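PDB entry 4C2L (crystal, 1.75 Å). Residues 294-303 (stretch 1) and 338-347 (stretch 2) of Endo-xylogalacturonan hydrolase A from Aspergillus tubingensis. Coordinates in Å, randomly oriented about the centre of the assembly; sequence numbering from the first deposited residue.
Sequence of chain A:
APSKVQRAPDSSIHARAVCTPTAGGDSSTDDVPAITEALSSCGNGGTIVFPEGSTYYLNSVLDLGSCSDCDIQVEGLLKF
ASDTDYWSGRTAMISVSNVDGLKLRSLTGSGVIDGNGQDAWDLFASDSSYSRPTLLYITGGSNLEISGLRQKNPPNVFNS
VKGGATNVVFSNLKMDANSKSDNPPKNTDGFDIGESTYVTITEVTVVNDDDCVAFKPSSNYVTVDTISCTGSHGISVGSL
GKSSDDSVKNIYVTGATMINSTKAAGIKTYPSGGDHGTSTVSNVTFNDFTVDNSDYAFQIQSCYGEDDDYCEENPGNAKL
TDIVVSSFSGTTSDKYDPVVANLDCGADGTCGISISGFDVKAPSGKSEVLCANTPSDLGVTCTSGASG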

ATOM      1  N   SER A 294       0.795   3.811 -17.831  1.00 19.18           N
ATOM      2  CA  SER A 294       0.458   2.602 -17.074  1.00 18.33           C
ATOM      3  C   SER A 294      -0.128   1.547 -18.014  1.00 18.27           C
ATOM      4  O   SER A 294      -0.723   1.897 -19.031  1.00 19.26           O
ATOM      5  CB  SER A 294      -0.503   2.949 -15.948  1.00 18.36           C
ATOM      6  OG  SER A 294       0.170   3.761 -14.992  1.00 19.28           O
ATOM      7  N   ASP A 295       0.044   0.266 -17.707  1.00 17.61           N
ATOM      8  CA  ASP A 295      -0.342  -0.769 -18.682  1.00 18.28           C
ATOM      9  C   ASP A 295      -1.856  -0.883 -18.895  1.00 18.73           C
ATOM     10  O   ASP A 295      -2.317  -1.049 -20.025  1.00 19.10           O
ATOM     11  CB  ASP A 295       0.276  -2.124 -18.344  1.00 18.92           C
ATOM     12  CG  ASP A 295       1.798  -2.073 -18.271  1.00 20.12           C
ATOM     13  OD1 ASP A 295       2.421  -1.307 -19.041  1.00 20.43           O
ATOM     14  OD2 ASP A 295       2.361  -2.802 -17.429  1.00 21.20           O
ATOM     15  N   TYR A 296      -2.619  -0.806 -17.813  1.00 18.56           N
ATOM     16  CA  TYR A 296      -4.070  -0.681 -17.881  1.00 17.94           C
ATOM     17  C   TYR A 296      -4.478   0.510 -17.043  1.00 17.86           C
ATOM     18  O   TYR A 296      -3.860   0.800 -16.010  1.00 18.20           O
ATOM     19  CB  TYR A 296      -4.761  -1.913 -17.283  1.00 18.02           C
ATOM     20  CG  TYR A 296      -4.721  -3.192 -18.081  1.00 18.41           C
ATOM     21  CD1 TYR A 296      -5.083  -3.223 -19.432  1.00 18.51           C
ATOM     22  CD2 TYR A 296      -4.402  -4.396 -17.456  1.00 18.23           C
ATOM     23  CE1 TYR A 296      -5.072  -4.416 -20.142  1.00 19.33           C
ATOM     24  CE2 TYR A 296      -4.397  -5.592 -18.155  1.00 19.23           C
ATOM     25  CZ  TYR A 296      -4.738  -5.591 -19.496  1.00 18.86           C
ATOM     26  OH  TYR A 296      -4.725  -6.785 -20.184  1.00 20.02           O
ATOM     27  N   ALA A 297      -5.549   1.179 -17.452  1.00 15.86           N
ATOM     28  CA  ALA A 297      -6.142   2.221 -16.652  1.00 15.85           C
ATOM     29  C   ALA A 297      -6.925   1.588 -15.502  1.00 15.86           C
ATOM     30  O   ALA A 297      -6.917   2.092 -14.382  1.00 15.91           O
ATOM     31  CB  ALA A 297      -7.065   3.077 -17.504  1.00 16.55           C
ATOM     32  N   PHE A 298      -7.641   0.511 -15.801  1.00 15.53           N
ATOM     33  CA  PHE A 298      -8.413  -0.192 -14.770  1.00 15.85           C
ATOM     34  C   PHE A 298      -8.460  -1.671 -15.055  1.00 16.21           C
ATOM     35  O   PHE A 298      -8.493  -2.097 -16.223  1.00 16.50           O
ATOM     36  CB  PHE A 298      -9.833   0.377 -14.653  1.00 16.35           C
ATOM     37  CG  PHE A 298     -10.490   0.065 -13.340  1.00 16.85           C
ATOM     38  CD1 PHE A 298     -10.244   0.860 -12.225  1.00 17.16           C
ATOM     39  CD2 PHE A 298     -11.323  -1.041 -13.200  1.00 17.92           C
ATOM     40  CE1 PHE A 298     -10.828   0.566 -10.994  1.00 17.88           C
ATOM     41  CE2 PHE A 298     -11.921  -1.332 -11.974  1.00 17.97           C
ATOM     42  CZ  PHE A 298     -11.660  -0.534 -10.868  1.00 17.61           C
ATOM     43  N   GLN A 299      -8.476  -2.479 -13.998  1.00 15.70           N
ATOM     44  CA  GLN A 299      -8.485  -3.908 -14.199  1.00 16.04           C
ATOM     45  C   GLN A 299      -9.308  -4.578 -13.121  1.00 16.43           C
ATOM     46  O   GLN A 299      -9.233  -4.196 -11.956  1.00 16.14           O
ATOM     47  CB  GLN A 299      -7.052  -4.457 -14.207  1.00 16.62           C
ATOM     48  CG  GLN A 299      -6.969  -5.949 -14.464  1.00 17.81           C
ATOM     49  CD  GLN A 299      -5.551  -6.461 -14.580  1.00 19.03           C
ATOM     50  OE1 GLN A 299      -4.588  -5.759 -14.244  1.00 20.02           O
ATOM     51  NE2 GLN A 299      -5.408  -7.705 -15.034  1.00 19.63           N
ATOM     52  N   ILE A 300     -10.119  -5.550 -13.528  1.00 14.98           N
ATOM     53  CA  ILE A 300     -10.758  -6.430 -12.577  1.00 15.13           C
ATOM     54  C   ILE A 300     -10.259  -7.834 -12.847  1.00 15.66           C
ATOM     55  O   ILE A 300     -10.366  -8.346 -13.983  1.00 16.09           O
ATOM     56  CB  ILE A 300     -12.295  -6.389 -12.674  1.00 15.25           C
ATOM     57  CG1 ILE A 300     -12.817  -4.983 -12.316  1.00 15.85           C
ATOM     58  CG2 ILE A 300     -12.896  -7.436 -11.737  1.00 14.53           C
ATOM     59  CD1 ILE A 300     -14.305  -4.814 -12.575  1.00 16.64           C
ATOM     60  N   GLN A 301      -9.722  -8.449 -11.798  1.00 15.11           N
ATOM     61  CA  GLN A 301      -9.276  -9.826 -11.845  1.00 15.55           C
ATOM     62  C   GLN A 301     -10.175 -10.647 -10.954  1.00 15.73           C
ATOM     63  O   GLN A 301     -10.359 -10.313  -9.782  1.00 15.29           O
ATOM     64  CB  GLN A 301      -7.821  -9.940 -11.364  1.00 16.38           C
ATOM     65  CG  GLN A 301      -6.813  -9.344 -12.336  1.00 17.43           C
ATOM     66  CD  GLN A 301      -5.448  -9.182 -11.692  1.00 19.19           C
ATOM     67  OE1 GLN A 301      -4.657 -10.127 -11.651  1.00 22.54           O
ATOM     68  NE2 GLN A 301      -5.177  -8.000 -11.171  1.00 19.10           N
ATOM     69  N   SER A 302     -10.751 -11.712 -11.515  1.00 15.86           N
ATOM     70  CA  SER A 302     -11.631 -12.597 -10.761  1.00 17.10           C
ATOM     71  C   SER A 302     -11.066 -14.017 -10.696  1.00 18.30           C
ATOM     72  O   SER A 302     -11.662 -14.906 -10.079  1.00 18.89           O
ATOM     73  CB  SER A 302     -13.016 -12.635 -11.404  1.00 17.43           C
ATOM     74  OG  SER A 302     -12.924 -13.080 -12.745  1.00 17.18           O
ATOM     75  N   CYS A 303      -9.922 -14.216 -11.336  1.00 20.12           N
ATOM     76  CA  CYS A 303      -9.257 -15.522 -11.367  1.00 22.17           C
ATOM     77  C   CYS A 303      -7.866 -15.384 -10.730  1.00 21.74           C
ATOM     78  O   CYS A 303      -6.899 -16.034 -11.145  1.00 21.07           O
ATOM     79  CB  CYS A 303      -9.170 -16.022 -12.815  1.00 26.10           C
ATOM     80  SG  CYS A 303      -8.706 -17.767 -13.002  1.00 33.31           S
ATOM     81  N   PRO A 338      -4.371  -2.187 -28.245  1.00 23.02           N
ATOM     82  CA  PRO A 338      -5.315  -1.082 -28.029  1.00 21.75           C
ATOM     83  C   PRO A 338      -6.139  -1.124 -26.727  1.00 21.02           C
ATOM     84  O   PRO A 338      -6.936  -0.217 -26.477  1.00 21.15           O
ATOM     85  CB  PRO A 338      -6.267  -1.235 -29.214  1.00 21.61           C
ATOM     86  CG  PRO A 338      -6.333  -2.709 -29.410  1.00 22.27           C
ATOM     87  CD  PRO A 338      -4.964  -3.246 -29.087  1.00 23.29           C
ATOM     88  N   VAL A 339      -5.934  -2.161 -25.923  1.00 21.14           N
ATOM     89  CA  VAL A 339      -6.722  -2.374 -24.708  1.00 19.76           C
ATOM     90  C   VAL A 339      -6.236  -1.450 -23.589  1.00 20.23           C
ATOM     91  O   VAL A 339      -5.046  -1.455 -23.259  1.00 21.25           O
ATOM     92  CB  VAL A 339      -6.656  -3.854 -24.261  1.00 20.41           C
ATOM     93  CG1 VAL A 339      -7.482  -4.075 -22.998  1.00 19.17           C
ATOM     94  CG2 VAL A 339      -7.145  -4.768 -25.385  1.00 20.08           C
ATOM     95  N   VAL A 340      -7.153  -0.671 -23.022  1.00 18.22           N
ATOM     96  CA  VAL A 340      -6.825   0.253 -21.921  1.00 18.13           C
ATOM     97  C   VAL A 340      -7.391  -0.221 -20.575  1.00 17.98           C
ATOM     98  O   VAL A 340      -7.044   0.327 -19.521  1.00 17.84           O
ATOM     99  CB  VAL A 340      -7.310   1.685 -22.213  1.00 17.98           C
ATOM    100  CG1 VAL A 340      -6.672   2.214 -23.500  1.00 17.66           C
ATOM    101  CG2 VAL A 340      -8.836   1.739 -22.306  1.00 18.48           C
ATOM    102  N   ALA A 341      -8.267  -1.221 -20.617  1.00 17.49           N
ATOM    103  CA  ALA A 341      -8.863  -1.782 -19.392  1.00 16.97           C
ATOM    104  C   ALA A 341      -9.285  -3.223 -19.617  1.00 17.54           C
ATOM    105  O   ALA A 341      -9.729  -3.571 -20.704  1.00 17.10           O
ATOM    106  CB  ALA A 341     -10.050  -0.941 -18.942  1.00 17.06           C
ATOM    107  N   ASN A 342      -9.157  -4.052 -18.583  1.00 17.22           N
ATOM    108  CA  ASN A 342      -9.514  -5.463 -18.662  1.00 17.49           C
ATOM    109  C   ASN A 342     -10.422  -5.764 -17.477  1.00 17.29           C
ATOM    110  O   ASN A 342      -9.956  -5.914 -16.345  1.00 16.62           O
ATOM    111  CB  ASN A 342      -8.252  -6.338 -18.617  1.00 18.02           C
ATOM    112  CG  ASN A 342      -8.502  -7.770 -19.079  1.00 19.72           C
ATOM    113  OD1 ASN A 342      -9.619  -8.289 -18.994  1.00 19.45           O
ATOM    114  ND2 ASN A 342      -7.455  -8.417 -19.581  1.00 20.82           N
ATOM    115  N   LEU A 343     -11.724  -5.817 -17.734  1.00 16.75           N
ATOM    116  CA  LEU A 343     -12.711  -5.953 -16.666  1.00 16.80           C
ATOM    117  C   LEU A 343     -13.236  -7.372 -16.693  1.00 17.49           C
ATOM    118  O   LEU A 343     -14.277  -7.661 -17.308  1.00 17.01           O
ATOM    119  CB  LEU A 343     -13.844  -4.933 -16.842  1.00 17.44           C
ATOM    120  CG  LEU A 343     -13.474  -3.471 -17.125  1.00 18.52           C
ATOM    121  CD1 LEU A 343     -14.704  -2.584 -17.260  1.00 19.63           C
ATOM    122  CD2 LEU A 343     -12.544  -2.921 -16.050  1.00 18.69           C
ATOM    123  N   ASP A 344     -12.490  -8.269 -16.053  1.00 16.95           N
ATOM    124  CA  ASP A 344     -12.855  -9.670 -16.035  1.00 17.94           C
ATOM    125  C   ASP A 344     -13.658 -10.022 -14.773  1.00 17.79           C
ATOM    126  O   ASP A 344     -13.138 -10.664 -13.855  1.00 17.70           O
ATOM    127  CB  ASP A 344     -11.615 -10.570 -16.165  1.00 18.90           C
ATOM    128  CG  ASP A 344     -11.973 -11.992 -16.580  1.00 20.75           C
ATOM    129  OD1 ASP A 344     -12.857 -12.147 -17.452  1.00 22.38           O
ATOM    130  OD2 ASP A 344     -11.382 -12.951 -16.047  1.00 21.56           O
ATOM    131  N   CYS A 345     -14.924  -9.607 -14.728  1.00 17.78           N
ATOM    132  CA  CYS A 345     -15.768  -9.961 -13.579  1.00 18.55           C
ATOM    133  C   CYS A 345     -16.068 -11.466 -13.561  1.00 18.01           C
ATOM    134  O   CYS A 345     -16.079 -12.106 -14.611  1.00 17.83           O
ATOM    135  CB  CYS A 345     -17.062  -9.144 -13.564  1.00 19.37           C
ATOM    136  SG  CYS A 345     -16.825  -7.551 -12.733  1.00 21.80           S
ATOM    137  N   GLY A 346     -16.305 -12.004 -12.367  1.00 18.29           N
ATOM    138  CA  GLY A 346     -16.541 -13.434 -12.193  1.00 18.87           C
ATOM    139  C   GLY A 346     -17.890 -13.853 -12.758  1.00 20.00           C
ATOM    140  O   GLY A 346     -18.830 -13.067 -12.787  1.00 19.21           O
ATOM    141  N   ALA A 347     -17.969 -15.093 -13.217  1.00 20.38           N
ATOM    142  CA  ALA A 347     -19.182 -15.592 -13.869  1.00 21.34           C
ATOM    143  C   ALA A 347     -20.373 -15.666 -12.930  1.00 22.48           C
ATOM    144  O   ALA A 347     -21.513 -15.488 -13.365  1.00 22.85           O
ATOM    145  CB  ALA A 347     -18.920 -16.957 -14.491  1.00 21.43           C
TER

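Parallel β-strands pair through a simple rule: one strand offers alternate residues' NH and CO groups to its neighbour, while side chains at paired positions emerge on the same face. Residues 338-347 of this hydrolase, laid beside residues 294-303, illustrate the rule and its embellishments.

Pro338 stands clear of the contact, which opens at Val339, whose CG1 packs 3.8 Å from CE1 of Tyr296. The CA-to-CB bond of Val340 points away from stretch 1, and its backbone does the work: Val340 O accepts a short hydrogen bond from N of Ala297 (2.7 Å), where stretch 1 turns a corner. The neighbouring N of Phe298, 3.8 Å from that same Val340 O, is left buried without a partner.

Ala341 brings only a methyl group to the face it shares with Phe298, and its CA lies 3.2 Å from Phe298 O, a CA-H...O contact. Asn342 is the hub. Asn342 N donates to Phe298 O (3.1 Å) and Asn342 O accepts from Ile300 N (2.8 Å), the alternation expected of parallel strands. Its side chain, on the face of Gln299, reaches back to Tyr296: Asn342 ND2 donates to Tyr296 OH (3.2 Å, nearly linear), while Asn342 CB sits over the ring, 4.0 Å from its centroid. One asparagine thus serves both: its amide meets the hydroxyl and its CB methylene the ring face.

Leu343 returns to the apolar face with Phe298 and Ile300; its CD2 meets the ring edge at Phe298 CD2 (3.6 Å) and lies 4.3 Å from Ile300 CG1. Asp344 N then donates to Ile300 O (3.0 Å), and Asp344 O accepts from Ser302 OG (2.7 Å), a side-chain hydroxyl continuing the bonding just past the end of strand 298-301. Cys345 SG offers Ile300 CD1 an apolar surface at 3.7 Å. Gly346, lacking a side chain, brings its N within 3.5 Å of Ser302 CB. Altogether 638 Å² is buried, counting both stretches.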